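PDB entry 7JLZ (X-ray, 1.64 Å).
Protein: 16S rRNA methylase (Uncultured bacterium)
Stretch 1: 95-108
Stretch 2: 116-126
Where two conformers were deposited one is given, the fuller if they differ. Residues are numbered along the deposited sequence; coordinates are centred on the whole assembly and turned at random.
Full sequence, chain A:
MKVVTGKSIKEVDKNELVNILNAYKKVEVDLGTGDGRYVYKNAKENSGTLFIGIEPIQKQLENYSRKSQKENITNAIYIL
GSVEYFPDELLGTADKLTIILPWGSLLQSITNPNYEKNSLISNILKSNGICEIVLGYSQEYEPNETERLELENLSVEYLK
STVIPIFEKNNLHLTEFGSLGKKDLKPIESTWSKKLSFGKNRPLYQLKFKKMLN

Stretch 1, residues 95-108: DKLTIILPWGSLLQ
Stretch 2 116-126: EKNSLISNILK

Residues 96-100 form an extended strand (phi -99 to -142°, psi 97 to 139°). Beyond it, a cis peptide bond precedes P102, and two overlapping turns follow: type II' from W103 to L106, with G104 at phi/psi 68/-132, a positive phi that favours glycine, and type II from S105 to Q108, with L107 at 56/34. In the second stretch, helix 120-124 runs at 149° to the strand, roughly antiparallel, with the axes 9.2 Å apart at closest approach. L125 (-80/144) is the first residue to leave helical geometry. The register sets D95 beside K126 (CA-CA 5.8 Å) and L106 beside N118 (CA-CA 6.0 Å).

Strand alternation turns L97 and I99 toward the helix, while T98 stays out of reach. L97 (chi1 t, chi2 p) packs against both helix residues I121 and I124: its CD2 lies 3.9 Å from I121 CG2, and both of its methyls reach I124, with CD1 closest at 4.1 Å from I124 CG2. Its CB meets L125 CD2 at 3.8 Å. I121 (m, t) is the hub of this apolar contact; its CG1 lies 3.8 Å from I99 CD1 and 4.0 Å from L106 CD1, and its CD1 is 3.7 Å from L107 CD1. Branched aliphatic chains suit this buried setting, filling space without needing polar partners. At the W103 ring, L120 CD2 approaches the edge, 3.9 Å from CZ3.

Polar chemistry fixes both ends. N118 (chi1 m, chi2 -24°) accepts a hydrogen bond at OD1 from L107 N, 2.9 Å long and 159° at the hydrogen, so a helical side chain anchors the backbone of the turn. Nearby, the aliphatic part of K117 passes S105, with CD 3.5 Å from OG. At the other end, the extended K126 (m, t, t, t) forms a long salt bridge, NZ to D95 OD1 3.6 Å; a water reinforces it, donating to D95 OD2 (2.8 Å) and accepting from K126 NZ (2.5 Å).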

# COMPACT_ATOMS: atom_id res chain seq x y z
N ASP A 95 6.56 -9.19 -3.05
CA ASP A 95 5.76 -10.37 -2.76
C ASP A 95 4.36 -9.99 -2.30
O ASP A 95 3.41 -10.76 -2.49
CB ASP A 95 6.46 -11.21 -1.69
CG ASP A 95 7.83 -11.69 -2.12
OD1 ASP A 95 7.90 -12.56 -3.03
OD2 ASP A 95 8.83 -11.18 -1.58
N LYS A 96 4.22 -8.82 -1.69
CA LYS A 96 2.92 -8.31 -1.28
C LYS A 96 2.88 -6.82 -1.52
O LYS A 96 3.85 -6.11 -1.25
CB LYS A 96 2.61 -8.61 0.18
CG LYS A 96 1.19 -8.17 0.56
CD LYS A 96 0.86 -8.34 2.03
CE LYS A 96 -0.59 -7.96 2.28
NZ LYS A 96 -0.97 -8.08 3.71
N LEU A 97 1.74 -6.34 -2.03
CA LEU A 97 1.47 -4.93 -2.27
C LEU A 97 0.21 -4.58 -1.49
O LEU A 97 -0.85 -5.16 -1.73
CB LEU A 97 1.26 -4.65 -3.76
CG LEU A 97 0.83 -3.24 -4.14
CD1 LEU A 97 1.87 -2.21 -3.72
CD2 LEU A 97 0.60 -3.18 -5.66
N THR A 98 0.34 -3.67 -0.54
CA THR A 98 -0.81 -3.19 0.22
C THR A 98 -1.11 -1.76 -0.18
O THR A 98 -0.22 -0.90 -0.19
CB THR A 98 -0.57 -3.33 1.73
OG1 THR A 98 -0.40 -4.73 2.03
CG2 THR A 98 -1.77 -2.79 2.55
N ILE A 99 -2.38 -1.50 -0.54
CA ILE A 99 -2.81 -0.21 -1.06
C ILE A 99 -3.92 0.29 -0.14
O ILE A 99 -5.03 -0.25 -0.15
CB ILE A 99 -3.32 -0.31 -2.50
CG1 ILE A 99 -2.28 -0.97 -3.42
CG2 ILE A 99 -3.66 1.08 -3.00
CD1 ILE A 99 -2.82 -1.28 -4.81
N ILE A 100 -3.63 1.31 0.67
CA ILE A 100 -4.63 1.93 1.53
C ILE A 100 -5.10 3.17 0.79
O ILE A 100 -4.46 4.23 0.84
CB ILE A 100 -4.07 2.24 2.92
CG1 ILE A 100 -3.45 0.97 3.51
CG2 ILE A 100 -5.19 2.81 3.82
CD1 ILE A 100 -2.63 1.20 4.76
N LEU A 101 -6.23 3.05 0.09
CA LEU A 101 -6.67 4.13 -0.77
C LEU A 101 -7.07 5.34 0.08
O LEU A 101 -7.44 5.20 1.25
CB LEU A 101 -7.83 3.67 -1.66
CG LEU A 101 -7.40 2.75 -2.81
CD1 LEU A 101 -8.60 2.31 -3.61
CD2 LEU A 101 -6.40 3.44 -3.71
N PRO A 102 -6.96 6.56 -0.47
CA PRO A 102 -6.45 6.87 -1.80
C PRO A 102 -4.93 6.95 -1.86
O PRO A 102 -4.25 7.15 -0.85
CB PRO A 102 -7.06 8.24 -2.08
CG PRO A 102 -7.13 8.88 -0.73
CD PRO A 102 -7.50 7.76 0.21
N TRP A 103 -4.39 6.76 -3.07
CA TRP A 103 -2.98 7.01 -3.34
C TRP A 103 -2.96 7.74 -4.68
O TRP A 103 -2.65 7.16 -5.72
CB TRP A 103 -2.16 5.73 -3.35
CG TRP A 103 -0.66 5.95 -3.29
CD1 TRP A 103 0.04 6.47 -2.24
CD2 TRP A 103 0.31 5.63 -4.30
NE1 TRP A 103 1.39 6.50 -2.53
CE2 TRP A 103 1.58 6.00 -3.79
CE3 TRP A 103 0.24 5.08 -5.58
CZ2 TRP A 103 2.75 5.82 -4.52
CZ3 TRP A 103 1.41 4.91 -6.30
CH2 TRP A 103 2.64 5.28 -5.77
N GLY A 104 -3.31 9.02 -4.66
CA GLY A 104 -3.26 9.81 -5.87
C GLY A 104 -4.30 9.34 -6.86
O GLY A 104 -5.47 9.12 -6.52
N SER A 105 -3.87 9.15 -8.11
CA SER A 105 -4.78 8.74 -9.17
C SER A 105 -5.04 7.24 -9.19
O SER A 105 -5.86 6.78 -9.99
CB SER A 105 -4.21 9.16 -10.52
OG SER A 105 -2.91 8.62 -10.68
N LEU A 106 -4.37 6.46 -8.34
CA LEU A 106 -4.47 5.00 -8.42
C LEU A 106 -5.88 4.54 -8.07
O LEU A 106 -6.37 4.81 -6.97
CB LEU A 106 -3.45 4.36 -7.48
CG LEU A 106 -3.30 2.85 -7.64
CD1 LEU A 106 -2.89 2.51 -9.07
CD2 LEU A 106 -2.29 2.30 -6.64
N LEU A 107 -6.52 3.83 -8.99
CA LEU A 107 -7.87 3.28 -8.77
C LEU A 107 -8.85 4.39 -8.38
O LEU A 107 -9.77 4.18 -7.60
CB LEU A 107 -7.84 2.18 -7.71
CG LEU A 107 -7.05 0.91 -8.03
CD1 LEU A 107 -6.89 0.04 -6.80
CD2 LEU A 107 -7.68 0.12 -9.19
N GLN A 108 -8.64 5.58 -8.96
CA GLN A 108 -9.39 6.75 -8.53
C GLN A 108 -10.86 6.68 -8.91
O GLN A 108 -11.71 7.20 -8.18
CB GLN A 108 -8.75 8.01 -9.11
CG GLN A 108 -9.30 9.29 -8.53
CD GLN A 108 -8.34 10.45 -8.67
OE1 GLN A 108 -8.12 11.21 -7.72
NE2 GLN A 108 -7.77 10.61 -9.86
N GLU A 116 -4.23 1.97 -18.14
CA GLU A 116 -2.79 2.16 -18.30
C GLU A 116 -2.16 2.58 -16.98
O GLU A 116 -1.09 2.08 -16.60
CB GLU A 116 -2.51 3.20 -19.38
N LYS A 117 -2.82 3.48 -16.24
CA LYS A 117 -2.30 3.88 -14.93
C LYS A 117 -2.41 2.75 -13.92
O LYS A 117 -1.45 2.48 -13.18
CB LYS A 117 -3.05 5.12 -14.42
CG LYS A 117 -2.45 6.44 -14.85
CD LYS A 117 -2.97 7.59 -13.99
CE LYS A 117 -2.57 8.94 -14.56
NZ LYS A 117 -1.12 9.01 -14.89
N ASN A 118 -3.55 2.07 -13.88
CA ASN A 118 -3.76 1.05 -12.85
C ASN A 118 -2.93 -0.21 -13.08
O ASN A 118 -2.81 -1.02 -12.16
CB ASN A 118 -5.25 0.69 -12.74
CG ASN A 118 -6.11 1.85 -12.23
OD1 ASN A 118 -5.62 2.76 -11.54
ND2 ASN A 118 -7.40 1.82 -12.56
N SER A 119 -2.33 -0.37 -14.27
CA SER A 119 -1.43 -1.49 -14.54
C SER A 119 -0.19 -1.47 -13.65
O SER A 119 0.54 -2.47 -13.62
CB SER A 119 -1.01 -1.49 -16.01
OG SER A 119 -0.01 -0.52 -16.25
N LEU A 120 0.06 -0.36 -12.95
CA LEU A 120 1.14 -0.32 -11.97
C LEU A 120 1.00 -1.42 -10.93
O LEU A 120 2.01 -1.98 -10.48
CB LEU A 120 1.15 1.05 -11.30
CG LEU A 120 2.11 1.26 -10.13
CD1 LEU A 120 3.54 1.23 -10.62
CD2 LEU A 120 1.81 2.58 -9.44
N ILE A 121 -0.24 -1.75 -10.56
CA ILE A 121 -0.47 -2.71 -9.47
C ILE A 121 0.12 -4.07 -9.82
O ILE A 121 0.90 -4.65 -9.05
CB ILE A 121 -1.97 -2.81 -9.18
CG1 ILE A 121 -2.48 -1.48 -8.62
CG2 ILE A 121 -2.27 -3.94 -8.20
CD1 ILE A 121 -3.99 -1.42 -8.48
N SER A 122 -0.23 -4.60 -10.99
CA SER A 122 0.30 -5.90 -11.36
C SER A 122 1.80 -5.84 -11.62
O SER A 122 2.51 -6.82 -11.39
CB SER A 122 -0.44 -6.43 -12.59
OG SER A 122 -0.59 -7.84 -12.50
N ASN A 123 2.31 -4.69 -12.09
CA ASN A 123 3.72 -4.61 -12.43
C ASN A 123 4.62 -4.40 -11.22
O ASN A 123 5.82 -4.67 -11.30
CB ASN A 123 3.96 -3.52 -13.48
CG ASN A 123 3.55 -3.97 -14.88
OD1 ASN A 123 2.90 -5.01 -15.04
ND2 ASN A 123 3.94 -3.22 -15.88
N ILE A 124 4.08 -3.91 -10.09
CA ILE A 124 4.87 -3.93 -8.87
C ILE A 124 5.04 -5.36 -8.36
O ILE A 124 6.09 -5.72 -7.81
CB ILE A 124 4.20 -3.02 -7.81
CG1 ILE A 124 4.29 -1.55 -8.23
CG2 ILE A 124 4.81 -3.24 -6.41
CD1 ILE A 124 3.39 -0.62 -7.37
N LEU A 125 4.03 -6.20 -8.56
CA LEU A 125 3.99 -7.51 -7.94
C LEU A 125 4.85 -8.53 -8.68
O LEU A 125 4.91 -8.52 -9.91
CB LEU A 125 2.55 -8.03 -7.89
CG LEU A 125 1.67 -7.42 -6.82
CD1 LEU A 125 0.22 -7.81 -7.05
CD2 LEU A 125 2.16 -7.93 -5.48
N LYS A 126 5.47 -9.43 -7.92
CA LYS A 126 6.01 -10.65 -8.50
C LYS A 126 4.86 -11.54 -8.97
O LYS A 126 3.71 -11.37 -8.54
CB LYS A 126 6.85 -11.41 -7.47
CG LYS A 126 8.05 -10.67 -6.93
CD LYS A 126 8.85 -11.60 -6.05
CE LYS A 126 10.18 -11.02 -5.67
NZ LYS A 126 10.96 -12.00 -4.86
O HOH W 1 11.49 -11.16 -2.55